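PDB 5NNY: WipB from Legionella pneumophila, which acts as a translocated Ser/Thr phosphatase targeting the host lysosomal nutrient-sensing machinery, this chain being its phosphatase domain. Local coordinates for residues A[6-11]-A[20-25]; A[90-95]-A[205-210]; A[124-129]-A[188-193]. All coordinates share one frame; numbering follows the deposited sequence.

Interaction 1 of 3, residues A[6-11]-A[20-25]; sequences ISMGDL and NILVRQ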
loop_
_atom_site.group_PDB
_atom_site.type_symbol
_atom_site.label_atom_id
_atom_site.label_comp_id
_atom_site.label_asym_id
_atom_site.label_seq_id
_atom_site.Cartn_x
_atom_site.Cartn_y
_atom_site.Cartn_z
ATOM N N ILE A 6 5.984 -12.393 -7.887
ATOM C CA ILE A 6 6.799 -11.571 -7.002
ATOM C C ILE A 6 5.921 -11.202 -5.826
ATOM O O ILE A 6 4.832 -10.650 -6.013
ATOM C CB ILE A 6 7.311 -10.297 -7.697
ATOM C CG1 ILE A 6 7.822 -10.589 -9.093
ATOM C CG2 ILE A 6 8.423 -9.640 -6.874
ATOM C CD1 ILE A 6 8.887 -11.627 -9.117
ATOM N N SER A 7 6.368 -11.531 -4.626
ATOM C CA SER A 7 5.737 -11.040 -3.415
ATOM C C SER A 7 6.775 -10.230 -2.663
ATOM O O SER A 7 7.818 -10.768 -2.278
ATOM C CB SER A 7 5.211 -12.188 -2.558
ATOM O OG SER A 7 4.137 -12.827 -3.229
ATOM N N MET A 8 6.489 -8.940 -2.466
ATOM C CA MET A 8 7.386 -8.034 -1.774
ATOM C C MET A 8 6.982 -7.913 -0.317
ATOM O O MET A 8 5.795 -7.797 -0.006
ATOM C CB MET A 8 7.347 -6.646 -2.414
ATOM C CG MET A 8 7.694 -6.644 -3.869
ATOM S SD MET A 8 8.155 -4.985 -4.348
ATOM C CE MET A 8 8.492 -5.254 -6.095
ATOM N N GLY A 9 7.975 -7.904 0.566
ATOM C CA GLY A 9 7.724 -7.648 1.960
ATOM C C GLY A 9 7.326 -6.202 2.202
ATOM O O GLY A 9 7.045 -5.430 1.287
ATOM N N ASP A 10 7.286 -5.843 3.482
ATOM C CA ASP A 10 6.938 -4.472 3.853
ATOM C C ASP A 10 8.066 -3.540 3.433
ATOM O O ASP A 10 9.180 -3.629 3.953
ATOM C CB ASP A 10 6.667 -4.374 5.349
ATOM C CG ASP A 10 5.316 -4.953 5.729
ATOM O OD1 ASP A 10 4.302 -4.612 5.077
ATOM O OD2 ASP A 10 5.272 -5.776 6.673
ATOM N N LEU A 11 7.771 -2.632 2.496
ATOM C CA LEU A 11 8.788 -1.742 1.948
ATOM C C LEU A 11 9.137 -0.582 2.863
ATOM O O LEU A 11 10.217 0.011 2.701
ATOM C CB LEU A 11 8.326 -1.188 0.596
ATOM C CG LEU A 11 8.196 -2.250 -0.497
ATOM C CD1 LEU A 11 7.367 -1.711 -1.646
ATOM C CD2 LEU A 11 9.591 -2.670 -0.975
ATOM N N ASN A 20 15.061 -1.640 -6.479
ATOM C CA ASN A 20 15.994 -2.763 -6.523
ATOM C C ASN A 20 15.271 -4.068 -6.835
ATOM O O ASN A 20 15.709 -4.846 -7.698
ATOM C CB ASN A 20 16.742 -2.864 -5.196
ATOM C CG ASN A 20 18.068 -3.580 -5.329
ATOM O OD1 ASN A 20 18.736 -3.504 -6.368
ATOM N ND2 ASN A 20 18.471 -4.267 -4.267
ATOM N N ILE A 21 14.154 -4.317 -6.152
ATOM C CA ILE A 21 13.424 -5.559 -6.373
ATOM C C ILE A 21 12.891 -5.614 -7.798
ATOM O O ILE A 21 13.011 -6.643 -8.482
ATOM C CB ILE A 21 12.302 -5.715 -5.332
ATOM C CG1 ILE A 21 12.883 -5.770 -3.920
ATOM C CG2 ILE A 21 11.498 -6.982 -5.593
ATOM C CD1 ILE A 21 11.823 -5.582 -2.828
ATOM N N LEU A 22 12.334 -4.497 -8.282
ATOM C CA LEU A 22 11.802 -4.443 -9.640
ATOM C C LEU A 22 12.884 -4.738 -10.676
ATOM O O LEU A 22 12.608 -5.377 -11.693
ATOM C CB LEU A 22 11.167 -3.073 -9.899
ATOM C CG LEU A 22 9.868 -2.777 -9.163
ATOM C CD1 LEU A 22 9.549 -1.292 -9.236
ATOM C CD2 LEU A 22 8.726 -3.603 -9.764
ATOM N N VAL A 23 14.119 -4.285 -10.435
ATOM C CA VAL A 23 15.216 -4.571 -11.361
ATOM C C VAL A 23 15.650 -6.032 -11.255
ATOM O O VAL A 23 15.788 -6.734 -12.270
ATOM C CB VAL A 23 16.400 -3.617 -11.106
ATOM C CG1 VAL A 23 17.591 -4.018 -11.971
ATOM C CG2 VAL A 23 16.004 -2.174 -11.383
ATOM N N ARG A 24 15.887 -6.506 -10.027
ATOM C CA ARG A 24 16.416 -7.849 -9.814
ATOM C C ARG A 24 15.422 -8.927 -10.225
ATOM O O ARG A 24 15.824 -10.053 -10.525
ATOM C CB ARG A 24 16.809 -8.029 -8.343
ATOM C CG ARG A 24 18.032 -7.224 -7.938
ATOM C CD ARG A 24 18.368 -7.378 -6.453
ATOM N NE ARG A 24 18.560 -8.767 -6.037
ATOM C CZ ARG A 24 19.703 -9.435 -6.172
ATOM N NH1 ARG A 24 20.759 -8.848 -6.727
ATOM N NH2 ARG A 24 19.789 -10.691 -5.760
ATOM N N GLN A 25 14.131 -8.613 -10.229
ATOM C CA GLN A 25 13.107 -9.576 -10.601
ATOM C C GLN A 25 12.684 -9.443 -12.055
ATOM O O GLN A 25 11.695 -10.065 -12.455
ATOM C CB GLN A 25 11.887 -9.436 -9.678
ATOM C CG GLN A 25 12.112 -9.986 -8.271
ATOM C CD GLN A 25 12.496 -11.450 -8.288
ATOM O OE1 GLN A 25 11.859 -12.258 -8.958
ATOM N NE2 GLN A 25 13.546 -11.798 -7.555
#
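Met8 and Ile21 form the tight centre of the contact between strand 6-8 and the C-terminal part of helix 15-24. The Met8 side chain, extended beyond CG, runs tip to tip against Ile21, so that Met8 CE sits 3.5 Å from Ile21 CG2. Met8 SD rests 4.0 Å from Ile21 CD1, and Met8 CE reaches Leu22 CD2 at 4.0 Å, so the methyl touches two successive helix residues. Leu11, in the turn after the strand, closes one end of this apolar patch by bringing CD2 to 4.1 Å from Ile21 CD1. Strand 6-8 and helix residues 20-24 run nearly antiparallel, 163°, with segment axes 10.6 Å apart. This is the first half of a beta-alpha-beta crossover: the chain leaves strand 6-8, returns through helix 15-24 and, after a long insertion, enters strand 90-93, which pairs in parallel with strand 6-8. Gly9-Asp10, just past the strand, is consistent with the first metal-site loop of calcineurin-like phosphatases. Phe18 of the same helix also packs on Met8. Toward Gln25 the contact becomes polar in part and more open to solvent, though not slack. Gln25, the first residue past the helix, bends at chi2 (-58°) and slides alongside Ile6 in the opposite direction, its CG 3.7 Å from Ile6 CD1. Ile6 CD1 also lies 3.0 Å from Gln25 OE1, a close carbon-oxygen approach. Looser is Ile6 CG2, 4.3 Å from Ile21 CG2. Ser7 points away from the helix and is exposed, as is Arg24.

Interaction 2 of 3, residues A[90-95]-A[205-210]; sequences LIRLIG and KVFSHA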
loop_
_atom_site.group_PDB
_atom_site.type_symbol
_atom_site.label_atom_id
_atom_site.label_comp_id
_atom_site.label_asym_id
_atom_site.label_seq_id
_atom_site.Cartn_x
_atom_site.Cartn_y
_atom_site.Cartn_z
ATOM N N LEU A 90 3.308 -11.261 -12.103
ATOM C CA LEU A 90 2.503 -10.562 -11.105
ATOM C C LEU A 90 3.359 -10.121 -9.922
ATOM O O LEU A 90 4.153 -10.903 -9.388
ATOM C CB LEU A 90 1.351 -11.436 -10.611
ATOM C CG LEU A 90 0.528 -10.801 -9.473
ATOM C CD1 LEU A 90 -0.202 -9.562 -9.954
ATOM C CD2 LEU A 90 -0.456 -11.780 -8.891
ATOM N N ILE A 91 3.176 -8.865 -9.510
ATOM C CA ILE A 91 3.875 -8.260 -8.379
ATOM C C ILE A 91 2.852 -8.042 -7.276
ATOM O O ILE A 91 1.877 -7.312 -7.478
ATOM C CB ILE A 91 4.516 -6.917 -8.764
ATOM C CG1 ILE A 91 5.284 -7.044 -10.082
ATOM C CG2 ILE A 91 5.408 -6.423 -7.655
ATOM C CD1 ILE A 91 5.303 -5.753 -10.892
ATOM N N ARG A 92 3.062 -8.660 -6.118
ATOM C CA ARG A 92 2.211 -8.440 -4.953
ATOM C C ARG A 92 2.991 -7.651 -3.915
ATOM O O ARG A 92 4.053 -8.093 -3.466
ATOM C CB ARG A 92 1.729 -9.755 -4.333
ATOM C CG ARG A 92 0.719 -10.523 -5.136
ATOM C CD ARG A 92 0.143 -11.697 -4.316
ATOM N NE ARG A 92 -0.900 -12.405 -5.066
ATOM C CZ ARG A 92 -0.651 -13.366 -5.940
ATOM N NH1 ARG A 92 0.601 -13.724 -6.155
ATOM N NH2 ARG A 92 -1.643 -13.956 -6.602
ATOM N N LEU A 93 2.457 -6.495 -3.526
ATOM C CA LEU A 93 3.014 -5.712 -2.431
ATOM C C LEU A 93 2.253 -6.031 -1.144
ATOM O O LEU A 93 1.071 -5.702 -1.014
ATOM C CB LEU A 93 2.940 -4.219 -2.755
ATOM C CG LEU A 93 3.969 -3.612 -3.729
ATOM C CD1 LEU A 93 3.964 -4.257 -5.115
ATOM C CD2 LEU A 93 3.776 -2.077 -3.855
ATOM N N ILE A 94 2.937 -6.659 -0.184
ATOM C CA ILE A 94 2.292 -7.007 1.079
ATOM C C ILE A 94 1.981 -5.755 1.904
ATOM O O ILE A 94 1.192 -5.812 2.858
ATOM C CB ILE A 94 3.171 -8.037 1.827
ATOM C CG1 ILE A 94 2.315 -9.092 2.513
ATOM C CG2 ILE A 94 4.110 -7.367 2.812
ATOM C CD1 ILE A 94 1.940 -10.246 1.606
ATOM N N GLY A 95 2.564 -4.613 1.547
ATOM C CA GLY A 95 2.072 -3.346 2.030
ATOM C C GLY A 95 3.194 -2.435 2.493
ATOM O O GLY A 95 4.369 -2.621 2.163
ATOM N N LYS A 205 -3.098 -20.302 -1.698
ATOM C CA LYS A 205 -2.251 -19.455 -0.872
ATOM C C LYS A 205 -2.969 -18.118 -0.741
ATOM O O LYS A 205 -3.266 -17.485 -1.756
ATOM C CB LYS A 205 -0.874 -19.239 -1.495
ATOM C CG LYS A 205 -0.085 -20.496 -1.793
ATOM C CD LYS A 205 1.308 -20.142 -2.312
ATOM C CE LYS A 205 1.835 -21.230 -3.244
ATOM N NZ LYS A 205 3.296 -21.076 -3.515
ATOM N N VAL A 206 -3.250 -17.696 0.489
ATOM C CA VAL A 206 -3.947 -16.434 0.757
ATOM C C VAL A 206 -2.917 -15.411 1.221
ATOM O O VAL A 206 -2.113 -15.699 2.116
ATOM C CB VAL A 206 -5.073 -16.613 1.792
ATOM C CG1 VAL A 206 -5.585 -15.258 2.295
ATOM C CG2 VAL A 206 -6.225 -17.402 1.163
ATOM N N PHE A 207 -2.933 -14.229 0.602
ATOM C CA PHE A 207 -2.017 -13.137 0.916
ATOM C C PHE A 207 -2.766 -12.025 1.630
ATOM O O PHE A 207 -3.888 -11.677 1.260
ATOM C CB PHE A 207 -1.347 -12.559 -0.339
ATOM C CG PHE A 207 -0.468 -13.548 -1.084
ATOM C CD1 PHE A 207 -1.002 -14.373 -2.054
ATOM C CD2 PHE A 207 0.887 -13.625 -0.815
ATOM C CE1 PHE A 207 -0.196 -15.275 -2.745
ATOM C CE2 PHE A 207 1.702 -14.520 -1.498
ATOM C CZ PHE A 207 1.160 -15.347 -2.461
ATOM N N SER A 208 -2.130 -11.474 2.652
ATOM C CA SER A 208 -2.700 -10.358 3.387
ATOM C C SER A 208 -1.531 -9.597 3.976
ATOM O O SER A 208 -0.417 -10.113 4.047
ATOM C CB SER A 208 -3.668 -10.823 4.481
ATOM O OG SER A 208 -3.005 -11.648 5.432
ATOM N N HIS A 209 -1.784 -8.343 4.361
ATOM C CA HIS A 209 -0.717 -7.568 4.980
ATOM C C HIS A 209 -0.304 -8.154 6.333
ATOM O O HIS A 209 0.891 -8.198 6.663
ATOM C CB HIS A 209 -1.154 -6.106 5.139
ATOM C CG HIS A 209 -0.244 -5.320 6.025
ATOM N ND1 HIS A 209 1.046 -4.992 5.661
ATOM C CD2 HIS A 209 -0.420 -4.828 7.270
ATOM C CE1 HIS A 209 1.617 -4.308 6.637
ATOM N NE2 HIS A 209 0.748 -4.194 7.623
ATOM N N ALA A 210 -1.271 -8.620 7.123
ATOM C CA ALA A 210 -1.044 -9.085 8.486
ATOM C C ALA A 210 -1.663 -10.464 8.665
ATOM O O ALA A 210 -2.390 -10.953 7.800
ATOM C CB ALA A 210 -1.639 -8.108 9.517
#
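Stacking joins Arg92 and Phe207. The guanidinium lies flat on the ring, planes 6° and centres 4.4 Å apart, offset so that Arg92 CZ sits 3.7 Å from Phe207 CE1. The Arg92 chain, extended from CG to NE, puts CD over the middle of the same face, a CH-pi contact 3.8 Å from the Phe207 ring centroid. Leu90 CD2 covers the opposite face of the guanidinium, while salt bridges to Glu123 through NE and to Asp5 through NH1 fix its rotation and satisfy its buried charge. Strands 90-93 and 203-208 are not neighbours: two strands of this calcineurin-like phosphoesterase sheet lie between them, yet the residues just past their C-terminal ends approach to 5.0 Å between Ile94 CA and His209 CA. There His209 ND1 donates a hydrogen bond to Ile94 O, 2.9 Å and 146°, the oxygen in the imidazole plane but the donor above the carbonyl plane. The bond fixes the ring's rotation and turns NE2 to the side of Asn128, consistent with a metal-ligand histidine held by a second-shell carbonyl, as in relatives; this carbonyl, with Asp10 and Asp96 touching the ring, would probably polarise ND1-H. Gly95 probably opens the family's Gly-Asp motif; at phi 135° a side chain would run into the Ile94 carbonyl and His209 ND1. Ile94 CD1 packs at the edge of Phe207, while Ile94 CG1 makes a close carbon-to-oxygen contact, 3.3 Å, with Ser208 O.

Interaction 3 of 3, residues A[124-129]-A[188-193]; sequences ILLSNH and KHLKII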
loop_
_atom_site.group_PDB
_atom_site.type_symbol
_atom_site.label_atom_id
_atom_site.label_comp_id
_atom_site.label_asym_id
_atom_site.label_seq_id
_atom_site.Cartn_x
_atom_site.Cartn_y
_atom_site.Cartn_z
ATOM N N ILE A 124 -1.709 -4.401 -4.465
ATOM C CA ILE A 124 -1.307 -3.770 -3.215
ATOM C C ILE A 124 -2.273 -4.220 -2.131
ATOM O O ILE A 124 -3.479 -3.993 -2.237
ATOM C CB ILE A 124 -1.308 -2.237 -3.330
ATOM C CG1 ILE A 124 -0.388 -1.818 -4.469
ATOM C CG2 ILE A 124 -0.834 -1.598 -2.033
ATOM C CD1 ILE A 124 -0.490 -0.332 -4.839
ATOM N N LEU A 125 -1.742 -4.861 -1.099
ATOM C CA LEU A 125 -2.569 -5.381 -0.020
ATOM C C LEU A 125 -2.798 -4.277 0.995
ATOM O O LEU A 125 -1.850 -3.599 1.404
ATOM C CB LEU A 125 -1.914 -6.596 0.633
ATOM C CG LEU A 125 -2.063 -7.841 -0.242
ATOM C CD1 LEU A 125 -1.097 -8.919 0.174
ATOM C CD2 LEU A 125 -3.499 -8.347 -0.194
ATOM N N LEU A 126 -4.057 -4.087 1.374
ATOM C CA LEU A 126 -4.411 -2.998 2.288
ATOM C C LEU A 126 -3.665 -3.126 3.614
ATOM O O LEU A 126 -3.584 -4.214 4.203
ATOM C CB LEU A 126 -5.927 -2.997 2.536
ATOM C CG LEU A 126 -6.514 -1.794 3.280
ATOM C CD1 LEU A 126 -6.278 -0.518 2.476
ATOM C CD2 LEU A 126 -8.005 -1.975 3.580
ATOM N N SER A 127 -3.106 -2.001 4.082
ATOM C CA SER A 127 -2.371 -1.955 5.333
ATOM C C SER A 127 -2.812 -0.732 6.119
ATOM O O SER A 127 -3.471 0.171 5.590
ATOM C CB SER A 127 -0.842 -1.915 5.115
ATOM O OG SER A 127 -0.397 -0.719 4.467
ATOM N N ASN A 128 -2.425 -0.715 7.400
ATOM C CA ASN A 128 -2.711 0.441 8.238
ATOM C C ASN A 128 -1.998 1.685 7.714
ATOM O O ASN A 128 -2.564 2.786 7.745
ATOM C CB ASN A 128 -2.327 0.159 9.697
ATOM C CG ASN A 128 -1.021 -0.630 9.840
ATOM O OD1 ASN A 128 -0.930 -1.792 9.430
ATOM N ND2 ASN A 128 -0.022 -0.014 10.469
ATOM N N HIS A 129 -0.773 1.525 7.194
ATOM C CA HIS A 129 -0.051 2.675 6.645
ATOM C C HIS A 129 -0.740 3.189 5.382
ATOM O O HIS A 129 -1.012 4.387 5.244
ATOM C CB HIS A 129 1.409 2.301 6.349
ATOM C CG HIS A 129 2.263 2.130 7.565
ATOM N ND1 HIS A 129 2.916 3.179 8.177
ATOM C CD2 HIS A 129 2.600 1.020 8.268
ATOM C CE1 HIS A 129 3.602 2.727 9.213
ATOM N NE2 HIS A 129 3.427 1.421 9.288
ATOM N N LYS A 188 -7.289 1.523 -7.559
ATOM C CA LYS A 188 -7.847 0.401 -8.294
ATOM C C LYS A 188 -6.938 -0.824 -8.278
ATOM O O LYS A 188 -7.341 -1.875 -8.782
ATOM C CB LYS A 188 -8.177 0.841 -9.720
ATOM C CG LYS A 188 -9.366 1.816 -9.766
ATOM C CD LYS A 188 -9.405 2.681 -11.032
ATOM C CE LYS A 188 -10.215 3.984 -10.807
ATOM N NZ LYS A 188 -11.698 3.781 -10.709
ATOM N N HIS A 189 -5.745 -0.726 -7.690
ATOM C CA HIS A 189 -4.860 -1.873 -7.534
ATOM C C HIS A 189 -4.845 -2.387 -6.102
ATOM O O HIS A 189 -4.098 -3.325 -5.787
ATOM C CB HIS A 189 -3.434 -1.523 -7.986
ATOM C CG HIS A 189 -3.298 -1.402 -9.470
ATOM N ND1 HIS A 189 -3.591 -0.237 -10.148
ATOM C CD2 HIS A 189 -2.958 -2.313 -10.413
ATOM C CE1 HIS A 189 -3.404 -0.424 -11.441
ATOM N NE2 HIS A 189 -3.022 -1.675 -11.630
ATOM N N LEU A 190 -5.670 -1.800 -5.247
ATOM C CA LEU A 190 -5.791 -2.187 -3.854
ATOM C C LEU A 190 -6.671 -3.428 -3.709
ATOM O O LEU A 190 -7.698 -3.570 -4.380
ATOM C CB LEU A 190 -6.397 -1.024 -3.067
ATOM C CG LEU A 190 -5.955 -0.547 -1.690
ATOM C CD1 LEU A 190 -4.449 -0.638 -1.475
ATOM C CD2 LEU A 190 -6.443 0.903 -1.477
ATOM N N LYS A 191 -6.256 -4.324 -2.825
ATOM C CA LYS A 191 -7.038 -5.499 -2.448
ATOM C C LYS A 191 -6.926 -5.644 -0.941
ATOM O O LYS A 191 -5.875 -5.380 -0.370
ATOM C CB LYS A 191 -6.526 -6.780 -3.124
ATOM C CG LYS A 191 -6.424 -6.696 -4.634
ATOM C CD LYS A 191 -7.464 -7.557 -5.294
ATOM C CE LYS A 191 -7.175 -7.758 -6.775
ATOM N NZ LYS A 191 -6.236 -8.900 -6.995
ATOM N N ILE A 192 -8.024 -6.051 -0.295
ATOM C CA ILE A 192 -7.951 -6.348 1.136
ATOM C C ILE A 192 -7.134 -7.610 1.362
ATOM O O ILE A 192 -6.224 -7.650 2.197
ATOM C CB ILE A 192 -9.352 -6.509 1.753
ATOM C CG1 ILE A 192 -10.255 -5.324 1.456
ATOM C CG2 ILE A 192 -9.243 -6.702 3.263
ATOM C CD1 ILE A 192 -11.634 -5.496 2.065
ATOM N N ILE A 193 -7.482 -8.671 0.642
ATOM C CA ILE A 193 -6.759 -9.929 0.685
ATOM C C ILE A 193 -6.653 -10.403 -0.761
ATOM O O ILE A 193 -7.383 -9.943 -1.645
ATOM C CB ILE A 193 -7.447 -11.003 1.567
ATOM C CG1 ILE A 193 -8.901 -11.198 1.136
ATOM C CG2 ILE A 193 -7.369 -10.640 3.044
ATOM C CD1 ILE A 193 -9.617 -12.301 1.873
HETATM O O HOH W 1 -4.317 -6.827 3.879
#
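Three backbone hydrogen bonds zip strand 121-125 to the start of strand 190-198. Ile124 straddles its partner Leu190: its N donates to His189 O at 2.9 Å, from above the carbonyl plane, and its O accepts from Lys191 N, also at 2.9 Å and nearly along the C=O axis. Lys191 O then takes Leu126 N at 2.8 Å, in its carbonyl plane. Two of these carbonyls also receive a weak CA-H...O contact, Leu190 CA lying 3.3 Å from Ile124 O and Leu125 CA likewise 3.3 Å from Lys191 O. Beyond Leu126 the ladder gives way to water: a single molecule donates to Leu126 O and to Ile192 O, 2.7 Å from each oxygen. This is the parallel pairing at the middle of the phosphoesterase sheet. Asn128-His129, just after strand 121-125, is consistent with the Asn-His of the family's GNHE-type motif, in which the Asn is a metal ligand and the His is thought to be the acid; those roles are inferred here. Ser127 OG caps Gly130 N at the start of helix 128-138. On the other segment, Asn244 serves both Ile192 N and Ile193 O, Lys191 NZ forms a salt bridge with Glu123, and His189 ND1 bonds Val185 O. Apolar groups flank the polar ladder. Leu190 crosses Ile124 obliquely, its CD1 3.8 Å from Ile124 CG2, and also meets Leu126 CD1; Leu125, on the other face, turns CD2 to 3.7 Å from Ile193 CA.

How the interactions relate
All three interactions involve one mixed sheet, but at different depths. Interaction 3, at the middle of the sheet and nearest the chain centre, is a true strand pairing dominated by backbone hydrogen bonds. Interaction 2 reaches across that pair, joining non-adjacent strands through side chains: a stacked charge and one imidazole bond. Interaction 1, on the edge strand, is apolar strand-to-helix packing with one partly exposed side at Gln25. Ile6 O and Met8 N probably bond the Arg92 backbone, and Leu93 O probably bonds Leu125 N. His209 touches Asp10 of interaction 1 and Ser127 and Asn128 of interaction 3, bringing together strand-end loops that in calcineurin-like phosphatases carry the metal ligands, so this is probably the active site.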